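Local coordinates for alternansucrase (Leuconostoc mesenteroides, PDB 6HVG), which is a large multidomain enzyme of glycoside hydrolase family 70, built round a TIM-barrel core and carrying repeats of the choline-binding and cell-wall-binding type, at residues E575-N580 against V623-A628; N551-G556 against D581-N586; Y1110-R1115 against D1155-Q1160; D570-E575 against R1178-K1183. All blocks are in the same frame, centred on the assembly; numbering follows the deposited sequence.

How the contacts relate
Read from the N terminus, contact 2 opens at 551-556, and contacts 4 and 1 open in turn on the same long loop, sharing Glu575. Contact 2 closes at 581-586 before either of them does, so it crosses both. Contact 1 closes next, at 623-628, after barrel strand 617-620. Contact 3 follows far along the chain, closing a short loop from 1110-1115 to 1155-1160 at the end of barrel strand 1151-1156. Contact 4 closes last, at 1178-1183, its roughly 600-residue loop enclosing contacts 1 and 3. Contacts 1 and 3 thus involve segments following barrel strands, contacts 2 and 4 tie loops of the antiparallel sheet, and one calcium ion is common to all four.

Contact 1 (E575-N580 against V623-A628). With CA (calcium ion), chain C.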
# COMPACT_ATOMS: atom_id res chain seq x y z
N GLU A 575 7.78 -10.94 3.05
CA GLU A 575 7.20 -12.18 2.56
C GLU A 575 5.75 -12.00 2.20
O GLU A 575 5.24 -12.67 1.29
CB GLU A 575 7.33 -13.27 3.62
CG GLU A 575 6.88 -14.68 3.20
CD GLU A 575 7.64 -15.26 2.03
OE1 GLU A 575 8.83 -15.65 2.21
OE2 GLU A 575 7.02 -15.34 0.93
N PHE A 576 5.08 -11.10 2.89
CA PHE A 576 3.64 -10.92 2.69
C PHE A 576 3.38 -9.75 1.79
O PHE A 576 3.90 -8.68 2.02
CB PHE A 576 2.94 -10.71 4.02
CG PHE A 576 3.05 -11.89 4.93
CD1 PHE A 576 2.14 -12.92 4.84
CD2 PHE A 576 4.09 -11.99 5.80
CE1 PHE A 576 2.26 -14.03 5.66
CE2 PHE A 576 4.22 -13.07 6.62
CZ PHE A 576 3.30 -14.10 6.55
N LEU A 577 2.59 -10.00 0.75
CA LEU A 577 2.32 -9.02 -0.27
C LEU A 577 0.83 -8.94 -0.47
O LEU A 577 0.22 -7.92 -0.13
CB LEU A 577 3.06 -9.42 -1.57
CG LEU A 577 2.81 -8.61 -2.85
CD1 LEU A 577 3.19 -7.15 -2.67
CD2 LEU A 577 3.63 -9.24 -3.96
N LEU A 578 0.24 -9.99 -1.02
CA LEU A 578 -1.20 -9.99 -1.33
C LEU A 578 -1.79 -11.34 -1.09
O LEU A 578 -1.12 -12.37 -1.24
CB LEU A 578 -1.46 -9.59 -2.80
CG LEU A 578 -1.26 -8.11 -3.17
CD1 LEU A 578 -0.96 -7.93 -4.65
CD2 LEU A 578 -2.49 -7.29 -2.82
N ALA A 579 -3.07 -11.33 -0.73
CA ALA A 579 -3.91 -12.52 -0.68
C ALA A 579 -3.33 -13.61 0.20
O ALA A 579 -2.86 -13.32 1.32
CB ALA A 579 -4.22 -13.04 -2.08
N ASN A 580 -3.41 -14.87 -0.25
CA ASN A 580 -2.88 -15.97 0.52
C ASN A 580 -1.46 -16.20 0.12
O ASN A 580 -1.20 -16.58 -1.00
CB ASN A 580 -3.66 -17.24 0.23
CG ASN A 580 -5.08 -17.17 0.74
OD1 ASN A 580 -5.34 -17.38 1.94
ND2 ASN A 580 -5.99 -16.88 -0.14
N VAL A 623 9.93 -11.27 -6.86
CA VAL A 623 11.12 -12.00 -6.43
C VAL A 623 11.44 -11.78 -4.95
O VAL A 623 11.76 -12.72 -4.23
CB VAL A 623 12.34 -11.59 -7.29
CG1 VAL A 623 13.66 -12.12 -6.72
CG2 VAL A 623 12.15 -12.09 -8.71
N ASP A 624 11.35 -10.54 -4.50
CA ASP A 624 11.71 -10.19 -3.14
C ASP A 624 10.66 -10.60 -2.10
O ASP A 624 10.91 -10.51 -0.90
CB ASP A 624 12.01 -8.70 -3.08
CG ASP A 624 13.28 -8.32 -3.87
OD1 ASP A 624 14.12 -9.21 -4.14
OD2 ASP A 624 13.44 -7.11 -4.19
N ASN A 625 9.50 -11.06 -2.56
CA ASN A 625 8.40 -11.45 -1.67
C ASN A 625 8.22 -12.98 -1.52
O ASN A 625 7.20 -13.42 -0.98
CB ASN A 625 7.11 -10.86 -2.19
CG ASN A 625 7.29 -9.45 -2.64
OD1 ASN A 625 7.63 -9.21 -3.80
ND2 ASN A 625 6.99 -8.51 -1.77
N VAL A 626 9.20 -13.75 -1.99
CA VAL A 626 9.19 -15.21 -1.95
C VAL A 626 10.57 -15.77 -1.58
O VAL A 626 11.53 -15.02 -1.41
CB VAL A 626 8.76 -15.81 -3.30
CG1 VAL A 626 7.40 -15.27 -3.73
CG2 VAL A 626 9.82 -15.57 -4.38
N ASP A 627 10.64 -17.09 -1.41
CA ASP A 627 11.89 -17.78 -1.07
C ASP A 627 12.78 -17.87 -2.31
O ASP A 627 12.40 -18.42 -3.35
CB ASP A 627 11.61 -19.19 -0.52
CG ASP A 627 12.83 -19.83 0.13
OD1 ASP A 627 13.93 -19.84 -0.46
OD2 ASP A 627 12.68 -20.37 1.23
N ALA A 628 13.98 -17.31 -2.20
CA ALA A 628 14.87 -17.17 -3.34
C ALA A 628 15.35 -18.50 -3.95
O ALA A 628 15.95 -18.51 -5.03
CB ALA A 628 16.04 -16.30 -2.95
CA CA C . 5.41 -14.43 0.01
O HOH W 1 8.03 -17.74 0.33
O HOH W 2 5.12 -16.47 -1.16
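Glu575 and Asn625 meet at a calcium ion rather than through a direct hydrogen bond. Glu575 gives the metal two oxygens, its backbone O at 2.2 Å and its carboxylate OE2 at 2.1 Å. CG is anti to the backbone N and beside the carbonyl carbon (chi1 -175°), and a bend at chi2 (60°) then folds CD back, which lets one residue chelate with both main chain and side chain. Glutamate suits the place because its chain is long enough for this bite and its charge would favour a cation. Asn625 answers with its backbone O, 2.3 Å from the calcium. The ion accounts for the closeness of two acceptors, Glu575 OE2 and Asn625 O, only 2.7 Å apart.

The side-chain amide of Asn625 packs against Leu577. Methyl CD2 of Leu577 lies 3.9 Å from CG of Asn625, so apolar carbon rests on the amide plane while ND2 donates to Ser574 O, which ties Asn625 to the residue just before the chelating glutamate. The second carboxylate oxygen, Glu575 OE1, takes a hydrogen bond from Gly556 N. Beyond the ion, a water makes weak bonds to Glu575 OE2 and to Asp627 N.

Asp581, Asp1159 and a water complete the shell: an all-oxygen calcium site of six ligands, assembled from loops and strand 580-582, drawn from three separate regions of the chain (575-581, 625 and 1159), in which carboxylates and carbonyls share the coordination.

Contact 2 (N551-G556 against D581-N586); sequences NNRKLG and DIDNSN. With CA (calcium ion), chain C.
Lys554 and Ser585 are joined by a backbone-to-side-chain hydrogen bond: N of Lys554 donates to OG of Ser585 at 3.0 Å, bent to 153° at the hydrogen. Likewise, Arg553 N donates to Asp583 OD2 at 3.1 Å, on the syn side but tilted out of the carboxylate plane. Two short polar side chains thus read successive N-H groups. Beside them the amides of Asn552 and Asn586 stack with planes 18° apart, CG to CG at 3.8 Å, while Asn552 ND2 bonds Ser549 O and Asn586 OD1 bonds Ile588 N as N-cap of helix 587-601.

The second shell lies within 581-586. Asp583 OD1 receives Ser585 OG on its syn lone pair at 2.7 Å and Ser585 N from above the carboxylate plane at 3.2 Å, the latter closing an Asx turn, which short aspartate can form while reaching Arg553 N. A chi1 of 81° sets OG between the backbone N and the carbonyl carbon, where one serine hydroxyl can both donate to the aspartate and accept from Lys554. A water links Asp583 OD1, at 2.8 Å, to Lys554 O. Farther out, the Arg553 guanidinium forms a salt bridge with Asp539, and Asp581 binds the calcium.

With two backbone N-H groups, a hydroxyl and a water donating, the buried carboxylate of Asp583 is probably ionised, its charge stabilised by these neutral donors, with the Arg553 guanidinium nearby but not in contact.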
# COMPACT_ATOMS: atom_id res chain seq x y z
N ASN A 551 7.36 -27.63 10.40
CA ASN A 551 8.52 -26.77 10.63
C ASN A 551 9.11 -26.16 9.36
O ASN A 551 10.32 -26.13 9.16
CB ASN A 551 9.59 -27.47 11.47
CG ASN A 551 10.54 -26.48 12.16
OD1 ASN A 551 10.15 -25.35 12.48
ND2 ASN A 551 11.79 -26.89 12.35
N ASN A 552 8.22 -25.64 8.52
CA ASN A 552 8.61 -24.91 7.34
C ASN A 552 8.27 -23.46 7.63
O ASN A 552 8.59 -22.96 8.71
CB ASN A 552 7.88 -25.48 6.13
CG ASN A 552 8.41 -26.83 5.73
OD1 ASN A 552 9.56 -26.96 5.32
ND2 ASN A 552 7.59 -27.85 5.84
N ARG A 553 7.63 -22.76 6.69
CA ARG A 553 7.31 -21.35 6.85
C ARG A 553 8.48 -20.46 7.27
O ARG A 553 8.35 -19.67 8.20
CB ARG A 553 6.15 -21.18 7.83
CG ARG A 553 4.86 -21.86 7.40
CD ARG A 553 3.84 -21.73 8.49
NE ARG A 553 2.52 -22.16 8.04
CZ ARG A 553 1.68 -22.92 8.76
NH1 ARG A 553 2.02 -23.33 9.97
NH2 ARG A 553 0.51 -23.25 8.24
N LYS A 554 9.61 -20.56 6.58
CA LYS A 554 10.70 -19.58 6.71
C LYS A 554 10.33 -18.34 5.93
O LYS A 554 10.16 -18.39 4.71
CB LYS A 554 12.02 -20.11 6.17
CG LYS A 554 12.49 -21.37 6.88
CD LYS A 554 13.37 -22.20 5.98
CE LYS A 554 13.65 -23.58 6.57
NZ LYS A 554 14.89 -23.53 7.37
N LEU A 555 10.19 -17.23 6.65
CA LEU A 555 9.71 -16.01 6.06
C LEU A 555 10.85 -15.09 5.66
O LEU A 555 11.88 -15.04 6.34
CB LEU A 555 8.84 -15.30 7.07
CG LEU A 555 7.64 -16.10 7.60
CD1 LEU A 555 6.78 -15.26 8.54
CD2 LEU A 555 6.77 -16.67 6.51
N GLY A 556 10.69 -14.41 4.53
CA GLY A 556 11.62 -13.34 4.13
C GLY A 556 12.94 -13.85 3.61
O GLY A 556 13.94 -13.17 3.75
N ASP A 581 -0.53 -15.97 1.04
CA ASP A 581 0.89 -16.07 0.72
C ASP A 581 1.32 -17.55 0.78
O ASP A 581 1.20 -18.19 1.80
CB ASP A 581 1.71 -15.20 1.67
CG ASP A 581 3.14 -15.18 1.35
OD1 ASP A 581 3.56 -14.44 0.44
OD2 ASP A 581 3.89 -15.88 2.07
N ILE A 582 1.79 -18.06 -0.34
CA ILE A 582 2.25 -19.43 -0.48
C ILE A 582 3.61 -19.64 0.21
O ILE A 582 4.52 -18.82 0.08
CB ILE A 582 2.33 -19.81 -1.97
CG1 ILE A 582 0.90 -19.88 -2.54
CG2 ILE A 582 3.07 -21.13 -2.17
CD1 ILE A 582 0.84 -19.91 -4.05
N ASP A 583 3.74 -20.74 0.94
CA ASP A 583 4.98 -21.09 1.63
C ASP A 583 5.96 -21.75 0.65
O ASP A 583 6.06 -22.98 0.57
CB ASP A 583 4.68 -22.02 2.79
CG ASP A 583 5.92 -22.45 3.56
OD1 ASP A 583 6.99 -21.81 3.40
OD2 ASP A 583 5.80 -23.44 4.32
N ASN A 584 6.68 -20.91 -0.09
CA ASN A 584 7.73 -21.38 -1.00
C ASN A 584 9.03 -21.86 -0.32
O ASN A 584 9.94 -22.29 -1.00
CB ASN A 584 8.04 -20.30 -2.04
CG ASN A 584 6.82 -19.95 -2.90
OD1 ASN A 584 6.15 -20.81 -3.45
ND2 ASN A 584 6.53 -18.66 -3.01
N SER A 585 9.10 -21.83 1.01
CA SER A 585 10.23 -22.44 1.76
C SER A 585 10.06 -23.93 2.01
O SER A 585 11.00 -24.59 2.46
CB SER A 585 10.43 -21.76 3.11
OG SER A 585 9.52 -22.26 4.08
N ASN A 586 8.85 -24.46 1.75
CA ASN A 586 8.55 -25.88 1.91
C ASN A 586 8.94 -26.69 0.68
O ASN A 586 8.39 -26.49 -0.39
CB ASN A 586 7.05 -26.02 2.16
CG ASN A 586 6.61 -27.46 2.41
OD1 ASN A 586 7.22 -28.42 1.93
ND2 ASN A 586 5.53 -27.60 3.15
CA CA C . 5.41 -14.43 0.01
O HOH W 3 7.95 -19.20 3.03
O HOH W 2 5.12 -16.47 -1.16

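Contact 3 (Y1110-R1115 against D1155-Q1160); sequences YAFTDR and DWVPDQ. With CA (calcium ion), chain C.
At the end of TIM-barrel strand 1151-1156, where the chain leaves the barrel for strand 1160-1161, at one edge of the antiparallel sheet, Asp1155, Val1157 and Gln1160 are met by Tyr1110 and Phe1112 from the loop after helix 1102-1105. Tyr1110 OH donates a weak hydrogen bond to Asp1155 OD2, 2.5 Å away, with ring and carboxylate nearly perpendicular, their planes 83° apart. The other oxygen, Asp1155 OD1, is in a salt bridge with Arg619 of neighbouring strand 617-620, so the carboxylate joins two barrel strands and the loop.

Val1157 divides its methyls between the aromatics. With CG1 anti to the backbone N (chi1 -176°), that methyl lies 3.7 Å from Phe1112 CE2, while CG2 is 4.2 Å from Tyr1110 CD1; a branched residue serves two rings at once. Phe1112 also turns its edge to Val1157 O, its CZ 3.6 Å from that oxygen.

Two waters donate to backbone carbonyls of these buried residues. One, above a face of the Phe1112 ring near the rim, donates to Tyr1110 O and to Gln1160 O. A second lies at the ring's edge, donates to Val1157 O at 2.6 Å and to Gln1160 O, and weakly accepts from Arg1115 NH1. Farther along 1155-1160, Asp1159 OD1 binds the calcium at 2.2 Å, and the calcium-bound water donates to Asp1159 O at 3.0 Å.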
# COMPACT_ATOMS: atom_id res chain seq x y z
N TYR A 1110 -3.08 -11.46 -12.63
CA TYR A 1110 -2.21 -11.55 -11.46
C TYR A 1110 -2.90 -12.10 -10.22
O TYR A 1110 -2.23 -12.57 -9.31
CB TYR A 1110 -1.55 -10.21 -11.14
CG TYR A 1110 -0.39 -9.92 -12.05
CD1 TYR A 1110 0.79 -10.64 -11.96
CD2 TYR A 1110 -0.49 -8.96 -13.04
CE1 TYR A 1110 1.85 -10.40 -12.81
CE2 TYR A 1110 0.56 -8.72 -13.90
CZ TYR A 1110 1.73 -9.43 -13.78
OH TYR A 1110 2.76 -9.17 -14.65
N ALA A 1111 -4.24 -12.04 -10.19
CA ALA A 1111 -5.01 -12.60 -9.08
C ALA A 1111 -5.86 -13.75 -9.62
O ALA A 1111 -6.76 -13.53 -10.40
CB ALA A 1111 -5.89 -11.53 -8.45
N PHE A 1112 -5.57 -14.95 -9.16
CA PHE A 1112 -6.20 -16.13 -9.70
C PHE A 1112 -6.54 -17.16 -8.63
O PHE A 1112 -5.91 -17.22 -7.59
CB PHE A 1112 -5.27 -16.79 -10.73
CG PHE A 1112 -3.84 -16.88 -10.29
CD1 PHE A 1112 -3.41 -17.94 -9.50
CD2 PHE A 1112 -2.92 -15.91 -10.68
CE1 PHE A 1112 -2.10 -18.02 -9.08
CE2 PHE A 1112 -1.60 -15.99 -10.27
CZ PHE A 1112 -1.19 -17.05 -9.47
N THR A 1113 -7.55 -17.97 -8.92
CA THR A 1113 -7.96 -19.10 -8.08
C THR A 1113 -7.27 -20.40 -8.50
O THR A 1113 -6.86 -21.18 -7.65
CB THR A 1113 -9.48 -19.32 -8.20
OG1 THR A 1113 -9.85 -19.29 -9.59
CG2 THR A 1113 -10.23 -18.24 -7.41
N ASP A 1114 -7.15 -20.61 -9.81
CA ASP A 1114 -6.61 -21.85 -10.38
C ASP A 1114 -5.38 -21.53 -11.21
O ASP A 1114 -5.45 -20.83 -12.23
CB ASP A 1114 -7.68 -22.49 -11.26
CG ASP A 1114 -7.37 -23.92 -11.63
OD1 ASP A 1114 -6.21 -24.36 -11.50
OD2 ASP A 1114 -8.31 -24.64 -12.02
N ARG A 1115 -4.23 -22.03 -10.78
CA ARG A 1115 -2.96 -21.69 -11.45
C ARG A 1115 -2.84 -22.33 -12.84
O ARG A 1115 -2.08 -21.84 -13.68
CB ARG A 1115 -1.77 -22.11 -10.62
CG ARG A 1115 -1.85 -21.65 -9.19
CD ARG A 1115 -0.51 -21.69 -8.49
NE ARG A 1115 0.05 -23.01 -8.55
CZ ARG A 1115 1.30 -23.28 -8.23
NH1 ARG A 1115 2.11 -22.32 -7.79
NH2 ARG A 1115 1.74 -24.53 -8.33
N ASP A 1155 4.38 -15.45 -17.48
CA ASP A 1155 4.48 -14.80 -16.17
C ASP A 1155 4.34 -15.86 -15.08
O ASP A 1155 3.27 -16.41 -14.88
CB ASP A 1155 3.42 -13.69 -16.00
CG ASP A 1155 3.97 -12.46 -15.29
OD1 ASP A 1155 4.79 -12.60 -14.38
OD2 ASP A 1155 3.59 -11.33 -15.63
N TRP A 1156 5.44 -16.15 -14.40
CA TRP A 1156 5.47 -17.15 -13.31
C TRP A 1156 5.20 -16.43 -11.98
O TRP A 1156 6.00 -15.59 -11.53
CB TRP A 1156 6.84 -17.81 -13.30
CG TRP A 1156 6.96 -19.08 -12.56
CD1 TRP A 1156 6.10 -20.13 -12.58
CD2 TRP A 1156 8.07 -19.49 -11.72
NE1 TRP A 1156 6.58 -21.16 -11.80
CE2 TRP A 1156 7.79 -20.79 -11.27
CE3 TRP A 1156 9.26 -18.89 -11.33
CZ2 TRP A 1156 8.67 -21.50 -10.45
CZ3 TRP A 1156 10.14 -19.61 -10.50
CH2 TRP A 1156 9.84 -20.89 -10.08
N VAL A 1157 4.07 -16.77 -11.36
CA VAL A 1157 3.54 -16.03 -10.21
C VAL A 1157 3.42 -16.93 -8.98
O VAL A 1157 2.33 -17.26 -8.58
CB VAL A 1157 2.18 -15.40 -10.57
CG1 VAL A 1157 1.65 -14.55 -9.42
CG2 VAL A 1157 2.33 -14.54 -11.81
N PRO A 1158 4.53 -17.30 -8.37
CA PRO A 1158 4.51 -18.23 -7.25
C PRO A 1158 4.17 -17.67 -5.86
O PRO A 1158 3.95 -18.46 -4.95
CB PRO A 1158 5.95 -18.76 -7.25
CG PRO A 1158 6.76 -17.63 -7.74
CD PRO A 1158 5.91 -16.97 -8.78
N ASP A 1159 4.12 -16.34 -5.69
CA ASP A 1159 3.95 -15.76 -4.36
C ASP A 1159 2.57 -15.99 -3.73
O ASP A 1159 2.48 -16.21 -2.53
CB ASP A 1159 4.24 -14.27 -4.36
CG ASP A 1159 4.06 -13.63 -2.97
OD1 ASP A 1159 4.80 -13.97 -2.03
OD2 ASP A 1159 3.14 -12.80 -2.81
N GLN A 1160 1.49 -15.93 -4.51
CA GLN A 1160 0.15 -16.01 -3.92
C GLN A 1160 -0.93 -16.60 -4.80
O GLN A 1160 -0.73 -16.82 -5.99
CB GLN A 1160 -0.30 -14.62 -3.39
CG GLN A 1160 -0.79 -13.63 -4.43
CD GLN A 1160 0.31 -13.06 -5.31
OE1 GLN A 1160 1.38 -12.69 -4.81
NE2 GLN A 1160 0.06 -12.97 -6.62
CA CA C . 5.41 -14.43 0.01
O HOH W 4 -2.34 -14.74 -7.56
O HOH W 5 0.94 -19.17 -7.57
O HOH W 2 5.12 -16.47 -1.16

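Contact 4 (D570-E575 against R1178-K1183); sequences DGKGSE and RGNQLK. With CA (calcium ion), chain C.
Arg1178 lays its guanidinium under the carboxylate of Asp570: OD1 of Asp570 sits over the centre of the group, 3.6 Å above its plane, and the two planes are 27° apart. The pair is a long salt bridge of charge on charge, since no N-H points at that oxygen. Instead NE and NH2 of Arg1178 grip the single acceptor Asp570 O side-on, NH2 at 3.0 Å on a lone pair and NE at 3.1 Å from above the carbonyl plane; NE also makes a weak bond to Lys572 O. Ser574 OG lies over the opposite face, itself bonded to Glu1177. Arginine suits this place because its extended chain carries a flat, many-donor head across the neighbouring loop.

That loop, 570-575, leads into strand 580-582, while the loop holding 1178-1183 connects strands 1166-1175 and 1190-1197 of the same antiparallel sheet, so the contact joins two loops of one sheet far apart in sequence. Lysine has the length to return the grip. With CG anti to the backbone N (chi1 -172°) and the chain extended beyond it, NZ of Lys572 donates to Arg1178 O at 3.0 Å, nearly along the C=O axis, and lies 3.5 Å from Asn1180 OD1. Arg1178 CA makes a CA-H...O contact with Gly573 O at 3.6 Å, Gly573 being the first residue of the inverse gamma turn centred on Ser574.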
# COMPACT_ATOMS: atom_id res chain seq x y z
N ASP A 570 16.00 -4.89 8.62
CA ASP A 570 15.09 -4.60 7.50
C ASP A 570 15.46 -5.37 6.23
O ASP A 570 14.69 -5.38 5.27
CB ASP A 570 15.01 -3.10 7.23
CG ASP A 570 13.95 -2.40 8.07
OD1 ASP A 570 13.13 -3.08 8.73
OD2 ASP A 570 13.92 -1.16 8.07
N GLY A 571 16.63 -6.01 6.23
CA GLY A 571 17.02 -6.91 5.15
C GLY A 571 16.27 -8.23 5.11
O GLY A 571 16.46 -9.02 4.20
N LYS A 572 15.45 -8.50 6.10
CA LYS A 572 14.54 -9.62 6.01
C LYS A 572 13.50 -9.25 4.98
O LYS A 572 12.99 -8.13 4.97
CB LYS A 572 13.84 -9.90 7.34
CG LYS A 572 13.02 -11.17 7.34
CD LYS A 572 12.12 -11.27 8.58
CE LYS A 572 11.53 -12.66 8.71
NZ LYS A 572 10.60 -12.69 9.84
N GLY A 573 13.17 -10.21 4.13
CA GLY A 573 12.25 -9.97 3.04
C GLY A 573 10.83 -9.74 3.49
O GLY A 573 10.40 -10.30 4.50
N SER A 574 10.11 -8.91 2.74
CA SER A 574 8.70 -8.71 2.96
C SER A 574 7.97 -9.87 2.30
O SER A 574 7.62 -9.78 1.14
CB SER A 574 8.27 -7.38 2.32
OG SER A 574 9.18 -6.35 2.69
N GLU A 575 7.78 -10.94 3.05
CA GLU A 575 7.20 -12.18 2.56
C GLU A 575 5.75 -12.00 2.20
O GLU A 575 5.24 -12.67 1.29
CB GLU A 575 7.33 -13.27 3.62
CG GLU A 575 6.88 -14.68 3.20
CD GLU A 575 7.64 -15.26 2.03
OE1 GLU A 575 8.83 -15.65 2.21
OE2 GLU A 575 7.02 -15.34 0.93
N ARG A 1178 7.03 -8.12 6.71
CA ARG A 1178 8.15 -9.04 6.99
C ARG A 1178 7.82 -10.21 7.91
O ARG A 1178 8.71 -10.99 8.27
CB ARG A 1178 9.33 -8.26 7.59
CG ARG A 1178 9.97 -7.27 6.65
CD ARG A 1178 11.13 -6.55 7.29
NE ARG A 1178 11.83 -5.71 6.35
CZ ARG A 1178 11.40 -4.53 5.91
NH1 ARG A 1178 10.24 -4.02 6.33
NH2 ARG A 1178 12.12 -3.85 5.01
N GLY A 1179 6.57 -10.33 8.33
CA GLY A 1179 6.19 -11.41 9.23
C GLY A 1179 6.62 -11.22 10.68
O GLY A 1179 6.72 -12.17 11.43
N ASN A 1180 6.87 -9.98 11.06
CA ASN A 1180 7.19 -9.64 12.43
C ASN A 1180 5.95 -9.18 13.12
O ASN A 1180 5.15 -8.42 12.59
CB ASN A 1180 8.22 -8.52 12.49
CG ASN A 1180 9.56 -8.96 11.97
OD1 ASN A 1180 9.96 -10.12 12.16
ND2 ASN A 1180 10.28 -8.05 11.31
N GLN A 1181 5.78 -9.66 14.34
CA GLN A 1181 4.59 -9.38 15.10
C GLN A 1181 4.47 -7.88 15.25
O GLN A 1181 5.49 -7.22 15.52
CB GLN A 1181 4.74 -10.06 16.45
CG GLN A 1181 3.57 -9.93 17.39
CD GLN A 1181 3.75 -10.77 18.63
OE1 GLN A 1181 4.17 -11.92 18.56
NE2 GLN A 1181 3.36 -10.22 19.76
N LEU A 1182 3.27 -7.33 15.09
CA LEU A 1182 3.06 -5.88 15.32
C LEU A 1182 3.38 -5.59 16.76
O LEU A 1182 3.18 -6.45 17.62
CB LEU A 1182 1.63 -5.43 15.01
CG LEU A 1182 1.20 -5.18 13.56
CD1 LEU A 1182 -0.21 -4.58 13.55
CD2 LEU A 1182 2.13 -4.27 12.79
N LYS A 1183 3.91 -4.40 17.04
CA LYS A 1183 4.41 -4.06 18.39
C LYS A 1183 3.32 -4.12 19.47
O LYS A 1183 3.53 -4.71 20.54
CB LYS A 1183 5.14 -2.70 18.42
CG LYS A 1183 4.37 -1.49 17.89
CD LYS A 1183 5.05 -0.16 18.24
CE LYS A 1183 6.21 0.21 17.31
NZ LYS A 1183 5.76 0.87 16.04
CA CA C . 5.41 -14.43 0.01
O HOH W 2 5.12 -16.47 -1.16